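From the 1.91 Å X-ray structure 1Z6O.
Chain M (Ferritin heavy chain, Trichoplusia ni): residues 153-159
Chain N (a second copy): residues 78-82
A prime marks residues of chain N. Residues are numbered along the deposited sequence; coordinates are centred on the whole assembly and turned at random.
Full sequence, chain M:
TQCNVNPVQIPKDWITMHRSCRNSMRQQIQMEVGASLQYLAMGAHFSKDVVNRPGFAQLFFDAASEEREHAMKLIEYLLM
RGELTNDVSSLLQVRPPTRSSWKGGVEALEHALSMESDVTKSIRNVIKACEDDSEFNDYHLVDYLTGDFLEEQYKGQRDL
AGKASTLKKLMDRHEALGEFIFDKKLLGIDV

Chain M 153-159: QYKGQRD
Chain N, residues 78-82: LLMRG

Chain M contributes one continuous stretch of helix, phi near -63° and psi between -39° and -50°, with backbone bonds from Gln157 N to Gln153 O (2.9 Å), Arg158 N to Tyr154 O (3.1 Å) and Asp159 N to Lys155 O (3.0 Å). Chain N supplies the end of a helix: residues 78 to 80 are helical, Arg81′ has phi/psi -80/0, and Gly82′ turns to 96/10 in a Schellman motif, with Gly82′ N bonded to Leu79′ O at 3.1 Å and Arg81′ N weakly to Leu78′ O at 3.2 Å. A CB at Gly82′ would be jammed against the preceding carbonyl O, so these angles call for glycine. The register is set by Arg158 and Met80′, whose CA atoms lie 5.4 Å apart, and the two stretches together bury 316 Å².

Gln153 (chi1 m, chi2 m) is out of reach of chain N. Tyr154 is the first residue to engage, its CB pointing toward the partner and its ring set by chi1 -71° and chi2 112°. The guanidinium of Arg81′ lies flat on this ring, centres 4.1 Å apart and planes at 30°; Arg81′ CZ is 4.1 Å from the ring centroid but 32° off its normal, an off-centre cation-pi contact. Tyr154 CE2 approaches Arg81′ NE to 3.3 Å. Although Arg81′ starts with CA-to-CB directed away, three successive m rotamers and chi4 -82° bring its end back. An aromatic face suits this place because it receives the planar cation while the aliphatic part of the same residue packs on methionine: Tyr154 CB is 4.0 Å from Met80′ CE.

Water 1 lies between the two backbones, 2.7 Å from Tyr154 O and 2.9 Å from Met80′ O, placed to donate to either; it has more acceptors in reach than protons, so the two bonds need not both be made at once. No clear direct hydrogen bond crosses between the stretches.

The CA-to-CB bond of Lys155 is directed away, yet Lys155 CG comes within 4.0 Å of Met80′ SD; chi1 m, chi2 t, chi3 m and chi4 t complete its exposed chain. The flexible thioether of Met80′ (t, t, p), starting sideways, thus reaches both Tyr154 and Lys155. Gly156 makes no contact, and Gln157 (m, t, chi3 -13°) makes none although its CA-to-CB bond is directed toward chain N; its nearest side-chain approach is Gln157 CB to Met80′ O, 5.9 Å.

The CA-to-CB bond of Arg158 is directed toward the partner, and the chain continues with chi1 t, chi2 p, chi3 t and chi4 81°. Its methylenes pass close to the carbonyls at the helix end: Arg158 CB lies 3.2 Å from Met80′ O, and Arg158 CD 3.5 Å from Leu79′ O, which sits at the guanidinium edge. NH1 and NH2 are hydrogen-bonded elsewhere in the structure. Asp159 (chi1 t, chi2 -112°) remains exposed, beyond the contact.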

# COMPACT_ATOMS: atom_id res chain seq x y z
N GLN M 153 26.94 -35.17 -18.25
CA GLN M 153 28.28 -35.76 -18.14
C GLN M 153 29.38 -34.82 -18.61
O GLN M 153 30.37 -34.64 -17.90
CB GLN M 153 28.39 -37.06 -18.95
CG GLN M 153 27.66 -38.26 -18.33
CD GLN M 153 28.00 -38.44 -16.86
OE1 GLN M 153 27.16 -38.20 -16.00
NE2 GLN M 153 29.24 -38.83 -16.57
N TYR M 154 29.23 -34.25 -19.80
CA TYR M 154 30.30 -33.39 -20.30
C TYR M 154 30.49 -32.13 -19.48
O TYR M 154 31.63 -31.72 -19.24
CB TYR M 154 30.10 -33.06 -21.79
CG TYR M 154 30.35 -34.27 -22.68
CD1 TYR M 154 29.31 -34.88 -23.38
CD2 TYR M 154 31.63 -34.83 -22.79
CE1 TYR M 154 29.53 -36.03 -24.16
CE2 TYR M 154 31.86 -35.97 -23.57
CZ TYR M 154 30.80 -36.56 -24.25
OH TYR M 154 31.02 -37.67 -25.04
N LYS M 155 29.40 -31.52 -19.03
CA LYS M 155 29.52 -30.32 -18.20
C LYS M 155 30.19 -30.70 -16.87
O LYS M 155 31.05 -29.97 -16.37
CB LYS M 155 28.13 -29.73 -17.90
CG LYS M 155 27.48 -29.06 -19.09
CD LYS M 155 26.15 -28.41 -18.69
CE LYS M 155 25.19 -29.41 -18.05
NZ LYS M 155 23.86 -28.82 -17.72
N GLY M 156 29.78 -31.83 -16.31
CA GLY M 156 30.34 -32.28 -15.04
C GLY M 156 31.83 -32.58 -15.11
O GLY M 156 32.58 -32.25 -14.20
N GLN M 157 32.26 -33.23 -16.19
CA GLN M 157 33.68 -33.54 -16.37
C GLN M 157 34.50 -32.26 -16.46
O GLN M 157 35.54 -32.14 -15.83
CB GLN M 157 33.90 -34.36 -17.66
CG GLN M 157 33.37 -35.77 -17.56
CD GLN M 157 33.42 -36.53 -18.88
OE1 GLN M 157 33.63 -35.97 -19.97
NE2 GLN M 157 33.20 -37.82 -18.79
N ARG M 158 34.02 -31.30 -17.25
CA ARG M 158 34.77 -30.05 -17.39
C ARG M 158 34.87 -29.34 -16.04
O ARG M 158 35.90 -28.77 -15.71
CB ARG M 158 34.09 -29.13 -18.41
CG ARG M 158 34.73 -27.72 -18.51
CD ARG M 158 36.22 -27.75 -18.95
NE ARG M 158 36.78 -26.39 -18.95
CZ ARG M 158 37.21 -25.74 -17.87
NH1 ARG M 158 37.17 -26.34 -16.68
NH2 ARG M 158 37.62 -24.48 -17.97
N ASP M 159 33.79 -29.38 -15.27
CA ASP M 159 33.80 -28.73 -13.96
C ASP M 159 34.83 -29.39 -13.04
O ASP M 159 35.65 -28.70 -12.43
CB ASP M 159 32.42 -28.80 -13.33
CG ASP M 159 32.36 -28.05 -12.00
OD1 ASP M 159 32.21 -28.71 -10.96
OD2 ASP M 159 32.48 -26.81 -12.01
N LEU N 78 34.26 -26.51 -27.46
CA LEU N 78 35.57 -27.16 -27.51
C LEU N 78 36.27 -27.08 -26.14
O LEU N 78 36.87 -28.06 -25.68
CB LEU N 78 36.46 -26.50 -28.57
CG LEU N 78 36.00 -26.66 -30.04
CD1 LEU N 78 37.01 -25.98 -30.97
CD2 LEU N 78 35.88 -28.15 -30.39
N LEU N 79 36.18 -25.93 -25.48
CA LEU N 79 36.82 -25.77 -24.17
C LEU N 79 36.21 -26.72 -23.14
O LEU N 79 36.92 -27.30 -22.32
CB LEU N 79 36.66 -24.32 -23.67
CG LEU N 79 37.45 -23.25 -24.45
CD1 LEU N 79 36.91 -21.85 -24.09
CD2 LEU N 79 38.95 -23.36 -24.09
N MET N 80 34.89 -26.88 -23.19
CA MET N 80 34.20 -27.78 -22.26
C MET N 80 34.68 -29.23 -22.44
O MET N 80 34.77 -29.98 -21.47
CB MET N 80 32.68 -27.72 -22.46
CG MET N 80 31.92 -28.82 -21.70
SD MET N 80 30.14 -28.85 -22.02
CE MET N 80 30.16 -29.57 -23.73
N ARG N 81 34.98 -29.61 -23.68
CA ARG N 81 35.44 -30.97 -23.98
C ARG N 81 36.93 -31.19 -23.68
O ARG N 81 37.45 -32.29 -23.88
CB ARG N 81 35.12 -31.33 -25.45
CG ARG N 81 33.60 -31.47 -25.73
CD ARG N 81 33.01 -32.70 -25.00
NE ARG N 81 33.52 -33.96 -25.56
CZ ARG N 81 33.05 -34.56 -26.66
NH1 ARG N 81 32.03 -34.03 -27.34
NH2 ARG N 81 33.62 -35.68 -27.10
N GLY N 82 37.61 -30.15 -23.21
CA GLY N 82 39.02 -30.30 -22.86
C GLY N 82 40.00 -29.89 -23.95
O GLY N 82 41.20 -30.14 -23.83
O HOH W 1 33.71 -32.57 -20.70